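Local coordinates for Serine/threonine-protein kinase Tel1 (Chaetomium thermophilum, PDB 6SKY) that probably phosphorylates serine and threonine residues of target proteins with ATP, and is thought to switch on checkpoint signalling after DNA damage, at residues L2616-I2621 / T2846-S2851; N2393-F2398 / R2425-L2430; R2788-P2793 / V2855-L2860. One frame throughout, in Å; residues are numbered along the deposited sequence.

Interaction 1: residues L2616-I2621 / T2846-S2851. Unlike the reference sequence in segment 2846-2851: Leu2847 (reference Phe). Residues 2848, 2849, 2850, 2851 of segment 2846-2851 come from a tag, linker or insertion.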
# COMPACT_ATOMS: atom_id res chain seq x y z
N LEU A 2616 12.76 -35.07 27.89
CA LEU A 2616 12.13 -35.17 26.59
C LEU A 2616 10.79 -34.47 26.52
O LEU A 2616 10.25 -34.31 25.42
CB LEU A 2616 11.94 -36.63 26.20
CG LEU A 2616 13.15 -37.43 25.75
CD1 LEU A 2616 13.86 -38.00 26.94
CD2 LEU A 2616 12.69 -38.54 24.85
N ARG A 2617 10.23 -34.05 27.65
CA ARG A 2617 8.96 -33.35 27.58
C ARG A 2617 9.13 -31.95 27.01
O ARG A 2617 8.24 -31.46 26.31
CB ARG A 2617 8.29 -33.31 28.95
CG ARG A 2617 6.80 -33.22 28.86
CD ARG A 2617 6.21 -32.76 30.17
NE ARG A 2617 4.76 -32.77 30.11
CZ ARG A 2617 4.01 -31.70 29.85
NH1 ARG A 2617 2.70 -31.81 29.82
NH2 ARG A 2617 4.58 -30.53 29.63
N GLN A 2618 10.26 -31.31 27.28
CA GLN A 2618 10.57 -30.05 26.61
C GLN A 2618 10.61 -30.23 25.10
O GLN A 2618 10.01 -29.46 24.35
CB GLN A 2618 11.91 -29.52 27.11
CG GLN A 2618 11.95 -29.22 28.59
CD GLN A 2618 11.00 -28.12 28.97
OE1 GLN A 2618 10.02 -28.34 29.66
NE2 GLN A 2618 11.30 -26.91 28.52
N ASP A 2619 11.33 -31.26 24.64
CA ASP A 2619 11.45 -31.52 23.21
C ASP A 2619 10.10 -31.84 22.59
O ASP A 2619 9.82 -31.40 21.47
CB ASP A 2619 12.43 -32.66 22.97
CG ASP A 2619 13.86 -32.27 23.27
OD1 ASP A 2619 14.08 -31.21 23.89
OD2 ASP A 2619 14.77 -33.03 22.89
N ALA A 2620 9.26 -32.59 23.30
CA ALA A 2620 7.96 -32.96 22.75
C ALA A 2620 7.02 -31.77 22.67
O ALA A 2620 6.32 -31.58 21.67
CB ALA A 2620 7.34 -34.07 23.58
N ILE A 2621 6.98 -30.95 23.72
CA ILE A 2621 6.18 -29.74 23.71
C ILE A 2621 6.62 -28.82 22.58
O ILE A 2621 5.78 -28.27 21.84
CB ILE A 2621 6.27 -29.03 25.07
CG1 ILE A 2621 5.56 -29.83 26.14
CG2 ILE A 2621 5.68 -27.67 24.99
CD1 ILE A 2621 4.09 -29.81 25.99
N THR A 2846 1.37 -26.50 33.25
CA THR A 2846 2.06 -26.42 34.53
C THR A 2846 3.48 -26.97 34.45
O THR A 2846 4.36 -26.54 35.20
CB THR A 2846 1.28 -27.19 35.59
OG1 THR A 2846 -0.12 -26.98 35.39
CG2 THR A 2846 1.64 -26.72 36.97
N LEU A 2847 3.73 -27.90 33.54
CA LEU A 2847 4.95 -28.68 33.52
C LEU A 2847 5.99 -28.18 32.53
O LEU A 2847 7.05 -28.79 32.42
CB LEU A 2847 4.62 -30.14 33.22
CG LEU A 2847 3.78 -30.86 34.27
CD1 LEU A 2847 3.32 -32.20 33.75
CD2 LEU A 2847 4.59 -31.04 35.51
N TYR A 2848 5.71 -27.10 31.81
CA TYR A 2848 6.67 -26.55 30.87
C TYR A 2848 7.55 -25.54 31.59
O TYR A 2848 7.05 -24.63 32.25
CB TYR A 2848 5.97 -25.90 29.68
CG TYR A 2848 6.93 -25.44 28.62
CD1 TYR A 2848 7.58 -26.36 27.82
CD2 TYR A 2848 7.21 -24.11 28.44
CE1 TYR A 2848 8.46 -25.95 26.86
CE2 TYR A 2848 8.09 -23.69 27.49
CZ TYR A 2848 8.72 -24.62 26.70
OH TYR A 2848 9.61 -24.20 25.75
N GLN A 2849 8.87 -25.71 31.49
CA GLN A 2849 9.82 -24.83 32.15
C GLN A 2849 10.25 -23.73 31.20
O GLN A 2849 10.63 -24.00 30.06
CB GLN A 2849 11.05 -25.61 32.61
CG GLN A 2849 10.76 -26.98 33.18
CD GLN A 2849 10.04 -26.93 34.51
OE1 GLN A 2849 9.32 -27.85 34.87
NE2 GLN A 2849 10.25 -25.85 35.25
N TRP A 2850 10.20 -22.49 31.67
CA TRP A 2850 10.54 -21.35 30.84
C TRP A 2850 11.97 -20.88 31.03
O TRP A 2850 12.37 -19.87 30.44
CB TRP A 2850 9.59 -20.20 31.11
CG TRP A 2850 8.24 -20.47 30.61
CD1 TRP A 2850 7.25 -21.10 31.27
CD2 TRP A 2850 7.72 -20.13 29.33
NE1 TRP A 2850 6.13 -21.17 30.49
CE2 TRP A 2850 6.40 -20.58 29.29
CE3 TRP A 2850 8.24 -19.48 28.22
CZ2 TRP A 2850 5.59 -20.40 28.18
CZ3 TRP A 2850 7.45 -19.30 27.13
CH2 TRP A 2850 6.14 -19.76 27.11
N SER A 2851 12.76 -21.59 31.83
CA SER A 2851 14.19 -21.39 31.90
C SER A 2851 14.86 -22.72 31.67
O SER A 2851 14.21 -23.76 31.55
CB SER A 2851 14.61 -20.80 33.24
OG SER A 2851 16.02 -20.83 33.38
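Helix 2616-2632 of the PI3/PI4-kinase-type domain, probably the counterpart of helix αC of protein kinases, meets the loop that follows helix 2832-2843. From Gln2618 CB the chain sets out with CG beside the backbone N and bends at the CB-CG bond, which lays the amide along the loop. Gln2618 CD lies 4.0 Å from Tyr2848 CE1, with amide and ring planes 20° apart, and Gln2618 NE2 comes to 3.4 Å from Tyr2848 CE1. Gln2618 OE1 accepts a weak but nearly straight hydrogen bond from Gln2849 N (3.4 Å, 178°), while NE2 returns a weak, more bent one to Gln2849 O (3.4 Å, 142°). The two weak bonds to one residue's backbone favour this rotation of the amide. Tyr2848 and Gln2849 belong to an insertion, and Leu2847 replaces the reference Phe. Arg2617, extended from CG to NE, crosses Leu2847 at about a right angle, and its NH2 makes a salt bridge with Asp2845. An alanine here, having no guanidinium to pair with Asp2845 or lie against Leu2847, would probably hold this loop less firmly to the helix. Ile2621 CG2 rests 3.7 Å from Tyr2848 CD1, and Leu2847 CB sits over one guanidinium face of Arg2617, 3.6 Å from NH2.

Interaction 2: residues N2393-F2398 / R2425-L2430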
# COMPACT_ATOMS: atom_id res chain seq x y z
N ASN A 2393 -9.11 -24.38 15.22
CA ASN A 2393 -8.26 -23.78 16.23
C ASN A 2393 -9.06 -23.04 17.28
O ASN A 2393 -8.47 -22.41 18.16
CB ASN A 2393 -7.25 -22.83 15.58
CG ASN A 2393 -6.55 -23.47 14.42
OD1 ASN A 2393 -5.72 -24.37 14.59
ND2 ASN A 2393 -6.87 -23.02 13.21
N ASP A 2394 -10.39 -23.08 17.19
CA ASP A 2394 -11.25 -22.65 18.27
C ASP A 2394 -11.16 -23.58 19.46
O ASP A 2394 -11.62 -23.21 20.55
CB ASP A 2394 -12.69 -22.57 17.79
CG ASP A 2394 -12.92 -21.42 16.85
OD1 ASP A 2394 -14.06 -20.92 16.78
OD2 ASP A 2394 -11.95 -20.99 16.19
N ALA A 2395 -10.60 -24.78 19.30
CA ALA A 2395 -10.40 -25.66 20.43
C ALA A 2395 -9.28 -25.16 21.32
O ALA A 2395 -9.39 -25.17 22.54
CB ALA A 2395 -10.11 -27.07 19.95
N LEU A 2396 -8.21 -24.66 20.71
CA LEU A 2396 -7.10 -24.10 21.47
C LEU A 2396 -7.52 -22.83 22.19
O LEU A 2396 -7.16 -22.62 23.36
CB LEU A 2396 -5.94 -23.84 20.52
CG LEU A 2396 -4.53 -23.92 21.06
CD1 LEU A 2396 -4.37 -25.19 21.83
CD2 LEU A 2396 -3.59 -23.91 19.91
N ARG A 2397 -8.30 -21.99 21.53
CA ARG A 2397 -8.76 -20.75 22.14
C ARG A 2397 -9.79 -21.03 23.23
O ARG A 2397 -9.74 -20.42 24.30
CB ARG A 2397 -9.32 -19.82 21.08
CG ARG A 2397 -9.83 -18.51 21.63
CD ARG A 2397 -8.83 -17.86 22.55
NE ARG A 2397 -9.45 -16.83 23.36
CZ ARG A 2397 -8.90 -16.30 24.46
NH1 ARG A 2397 -9.55 -15.37 25.14
NH2 ARG A 2397 -7.72 -16.72 24.87
N PHE A 2398 -10.72 -21.94 22.98
CA PHE A 2398 -11.63 -22.34 24.04
C PHE A 2398 -10.88 -22.90 25.23
O PHE A 2398 -11.25 -22.63 26.37
CB PHE A 2398 -12.63 -23.38 23.54
CG PHE A 2398 -13.26 -24.16 24.65
CD1 PHE A 2398 -14.28 -23.61 25.39
CD2 PHE A 2398 -12.82 -25.42 24.97
CE1 PHE A 2398 -14.84 -24.31 26.42
CE2 PHE A 2398 -13.38 -26.11 26.00
CZ PHE A 2398 -14.39 -25.55 26.72
N ARG A 2425 -12.24 -35.62 18.81
CA ARG A 2425 -11.09 -35.49 17.94
C ARG A 2425 -10.61 -34.05 17.82
O ARG A 2425 -9.54 -33.82 17.26
CB ARG A 2425 -11.41 -36.03 16.55
CG ARG A 2425 -12.42 -35.22 15.80
CD ARG A 2425 -12.61 -35.72 14.41
NE ARG A 2425 -13.36 -34.78 13.60
CZ ARG A 2425 -14.69 -34.77 13.51
NH1 ARG A 2425 -15.29 -33.87 12.75
NH2 ARG A 2425 -15.41 -35.65 14.17
N LYS A 2426 -11.39 -33.09 18.31
CA LYS A 2426 -10.96 -31.71 18.31
C LYS A 2426 -9.98 -31.42 19.44
O LYS A 2426 -9.15 -30.52 19.32
CB LYS A 2426 -12.16 -30.78 18.44
CG LYS A 2426 -13.33 -31.15 17.57
CD LYS A 2426 -13.17 -30.60 16.19
CE LYS A 2426 -14.48 -30.69 15.45
NZ LYS A 2426 -14.44 -29.95 14.18
N PHE A 2427 -10.06 -32.18 20.53
CA PHE A 2427 -9.18 -32.02 21.67
C PHE A 2427 -8.07 -33.05 21.70
O PHE A 2427 -7.27 -33.04 22.63
CB PHE A 2427 -9.97 -32.12 22.97
CG PHE A 2427 -11.16 -31.23 23.02
CD1 PHE A 2427 -11.01 -29.89 23.27
CD2 PHE A 2427 -12.42 -31.74 22.85
CE1 PHE A 2427 -12.10 -29.07 23.32
CE2 PHE A 2427 -13.52 -30.91 22.91
CZ PHE A 2427 -13.35 -29.58 23.14
N ALA A 2428 -7.99 -33.93 20.71
CA ALA A 2428 -7.10 -35.08 20.82
C ALA A 2428 -5.64 -34.68 20.82
O ALA A 2428 -4.82 -35.36 21.44
CB ALA A 2428 -7.37 -36.06 19.68
N LEU A 2429 -5.29 -33.59 20.15
CA LEU A 2429 -3.91 -33.13 20.09
C LEU A 2429 -3.54 -32.19 21.22
O LEU A 2429 -2.41 -31.70 21.25
CB LEU A 2429 -3.63 -32.45 18.75
CG LEU A 2429 -3.49 -33.32 17.51
CD1 LEU A 2429 -3.08 -32.48 16.32
CD2 LEU A 2429 -2.50 -34.44 17.73
N LEU A 2430 -4.45 -31.92 22.15
CA LEU A 2430 -4.18 -31.06 23.30
C LEU A 2430 -4.14 -31.86 24.59
O LEU A 2430 -4.61 -31.39 25.63
CB LEU A 2430 -5.23 -29.97 23.43
CG LEU A 2430 -5.83 -29.33 22.18
CD1 LEU A 2430 -6.79 -28.25 22.62
CD2 LEU A 2430 -4.76 -28.77 21.29
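A type I beta turn from Phe2427 to Leu2430 leads into helix 2431-2434, with Leu2430 at the N-cap position, and it packs against the first turn of helix 2394-2404. The turn is closed by Leu2430 N bonding to Phe2427 O at 3.1 Å, and its two end residues supply most of the surface offered to the helix. No hydrogen bond crosses between the segments, so the evidence for the contact is apolar. The backbones come nearest where Ala2395 faces Lys2426, and there Ala2395 CB stands 3.6 Å from Lys2426 O: a methyl against a carbonyl, a spacing that a small residue allows. One residue on, Leu2396 has CG anti to its backbone N (chi1 -150°), which carries CD1 across to Leu2430 CD2 at 3.6 Å; the two chains cross obliquely, branch tip to branch tip. Leu2430 CD1 sits 4.0 Å from both Leu2396 CD1 and Ala2395 O. Both segments belong to the FAT region, an alpha solenoid in which successive helices stack, and the turn ends the loop that joins helix 2409-2418 to the short helix 2431-2434. Deeper in, the two phenylalanines meet obliquely. Phe2398 CD2 approaches the edge of the Phe2427 ring, near its plane, at 4.1 Å from CE1. Phe2427 is also backed by Leu2452 and Ile2456 of helix 2444-2459, while Leu2396 reaches Ile2838 and Ser2841 of helix 2832-2843 in the kinase domain. The long chain of Lys2426 turns away from the helix, and its NZ forms a salt bridge with Asp2392.

Interaction 3: residues R2788-P2793 / V2855-L2860. Residues 2855, 2856, 2857, 2858, 2859, 2860 of segment 2855-2860 come from a tag, linker or insertion.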
# COMPACT_ATOMS: atom_id res chain seq x y z
N ARG A 2788 21.08 -17.72 24.74
CA ARG A 2788 21.97 -16.60 24.99
C ARG A 2788 22.15 -16.35 26.48
O ARG A 2788 22.71 -15.31 26.85
CB ARG A 2788 21.48 -15.35 24.29
CG ARG A 2788 20.01 -15.06 24.43
CD ARG A 2788 19.64 -13.94 23.51
NE ARG A 2788 19.72 -14.36 22.11
CZ ARG A 2788 20.03 -13.56 21.11
NH1 ARG A 2788 20.08 -14.03 19.87
NH2 ARG A 2788 20.31 -12.28 21.34
N VAL A 2789 21.70 -17.27 27.32
CA VAL A 2789 21.98 -17.24 28.76
C VAL A 2789 23.10 -18.20 29.14
O VAL A 2789 23.59 -18.15 30.28
CB VAL A 2789 20.69 -17.55 29.55
CG1 VAL A 2789 20.85 -17.26 31.01
CG2 VAL A 2789 19.56 -16.74 29.00
N LEU A 2790 23.55 -19.05 28.22
CA LEU A 2790 24.61 -20.01 28.48
C LEU A 2790 25.91 -19.31 28.84
O LEU A 2790 26.01 -18.08 28.70
CB LEU A 2790 24.79 -20.90 27.25
CG LEU A 2790 23.52 -21.56 26.72
CD1 LEU A 2790 23.81 -22.36 25.48
CD2 LEU A 2790 22.91 -22.43 27.78
N PRO A 2791 26.93 -20.03 29.32
CA PRO A 2791 28.22 -19.38 29.60
C PRO A 2791 28.85 -18.72 28.39
O PRO A 2791 29.27 -17.56 28.47
CB PRO A 2791 29.06 -20.53 30.13
CG PRO A 2791 28.09 -21.43 30.76
CD PRO A 2791 26.86 -21.38 29.92
N VAL A 2792 28.96 -19.43 27.27
CA VAL A 2792 29.39 -18.83 26.01
C VAL A 2792 28.15 -18.66 25.15
O VAL A 2792 27.74 -19.61 24.48
CB VAL A 2792 30.45 -19.69 25.31
CG1 VAL A 2792 31.17 -18.88 24.27
CG2 VAL A 2792 31.42 -20.24 26.31
N PRO A 2793 27.53 -17.49 25.13
CA PRO A 2793 26.19 -17.36 24.57
C PRO A 2793 26.14 -17.64 23.07
O PRO A 2793 27.13 -17.53 22.35
CB PRO A 2793 25.82 -15.90 24.86
CG PRO A 2793 26.77 -15.47 25.89
CD PRO A 2793 28.02 -16.21 25.66
N VAL A 2855 21.13 -28.44 35.03
CA VAL A 2855 21.50 -29.79 34.62
C VAL A 2855 21.75 -29.82 33.12
O VAL A 2855 22.83 -30.21 32.65
CB VAL A 2855 20.41 -30.79 35.04
CG1 VAL A 2855 20.65 -31.25 36.46
CG2 VAL A 2855 19.04 -30.16 34.92
N ARG A 2856 20.77 -29.39 32.32
CA ARG A 2856 20.97 -29.38 30.88
C ARG A 2856 21.94 -28.28 30.47
O ARG A 2856 22.66 -28.43 29.48
CB ARG A 2856 19.64 -29.22 30.15
CG ARG A 2856 19.77 -29.38 28.64
CD ARG A 2856 18.43 -29.42 27.95
NE ARG A 2856 18.57 -29.56 26.50
CZ ARG A 2856 17.56 -29.77 25.67
NH1 ARG A 2856 16.33 -29.87 26.13
NH2 ARG A 2856 17.79 -29.89 24.36
N MET A 2857 22.00 -27.18 31.23
CA MET A 2857 22.97 -26.14 30.92
C MET A 2857 24.40 -26.66 31.06
O MET A 2857 25.29 -26.23 30.32
CB MET A 2857 22.74 -24.93 31.82
CG MET A 2857 23.76 -23.83 31.63
SD MET A 2857 23.38 -22.34 32.56
CE MET A 2857 22.01 -21.71 31.61
N ALA A 2858 24.63 -27.58 32.00
CA ALA A 2858 25.93 -28.23 32.08
C ALA A 2858 26.07 -29.35 31.07
O ALA A 2858 27.20 -29.69 30.69
CB ALA A 2858 26.16 -28.77 33.49
N LYS A 2859 24.96 -29.94 30.63
CA LYS A 2859 25.02 -30.94 29.58
C LYS A 2859 25.22 -30.35 28.19
O LYS A 2859 25.48 -31.10 27.25
CB LYS A 2859 23.73 -31.78 29.61
CG LYS A 2859 23.84 -33.13 28.92
CD LYS A 2859 22.59 -33.97 29.17
CE LYS A 2859 22.71 -35.34 28.52
NZ LYS A 2859 21.50 -36.17 28.75
N LEU A 2860 25.10 -29.03 28.04
CA LEU A 2860 25.17 -28.39 26.73
C LEU A 2860 26.54 -27.81 26.41
O LEU A 2860 26.96 -27.86 25.25
CB LEU A 2860 24.13 -27.27 26.62
CG LEU A 2860 22.69 -27.69 26.35
CD1 LEU A 2860 21.80 -26.47 26.25
CD2 LEU A 2860 22.59 -28.51 25.09
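The irregular loop 2788-2793 passes a single helical face of 2855-2860, with the backbones nearest at Leu2790 and Met2857, whose CA atoms are 6.8 Å apart, and no hydrogen bond joins the two segments. Met2857 carries the contact. Its CG stands anti to the backbone N (chi1 176°) and the next bond is extended too (174°), so the chain runs straight out from the helix until it folds at the CG-SD bond (chi3 -73°), which turns the terminal methyl aside. Met2857 CE touches Leu2790 CD2 at 4.0 Å and comes to 4.1 Å from Val2789 O. Leu2790 has CG beside its own backbone N, and the two side chains lie alongside each other, pointing opposite ways, with Met2857 CG 4.2 Å from Leu2790 CD2. Pro2791 adds its ring, CD being 4.3 Å from Met2857 CG, and a turn further along the helix Leu2860 CD1 approaches Leu2790 CD2 at 4.5 Å. These are loose apolar contacts near the surface, although Leu2790 itself is buried. All of 2855-2860 comes from an insertion relative to the reference sequence. By family comparison, loop 2788-2793 belongs to the activation segment that follows the metal-binding Asp2779, and a helix held against it is consistent with the autoinhibited, nucleotide-bound state reported for this kinase. Arg2856, on the same helix, makes a salt bridge to Asp2779, and the side chain of Leu2860 is about 6 Å from the bound nucleotide analogue. The loop itself comes after strand 2775-2777 and before helix 2802-2806, and Pro2791 also packs on Trp2355 of the second subunit, in its helix 2348-2387.

From the N terminus, interaction 2 comes first: it closes a short, largely helical loop of 26 residues within the FAT region, and is complete before the others begin. Interaction 1 then opens with 2616-2621 and spans 224 residues of the kinase domain before it closes at 2846-2851. Interaction 3 starts inside that span, at 2788-2793, and ends beyond it at 2855-2860, so the two cross along the chain. They also touch in space, through a weak ion pair between Asp2619 OD1 and Arg2856 NH1. Helix 2832-2843 borders both interactions 1 and 2, whose centres are about 19 Å apart, linking the solenoid to the kinase.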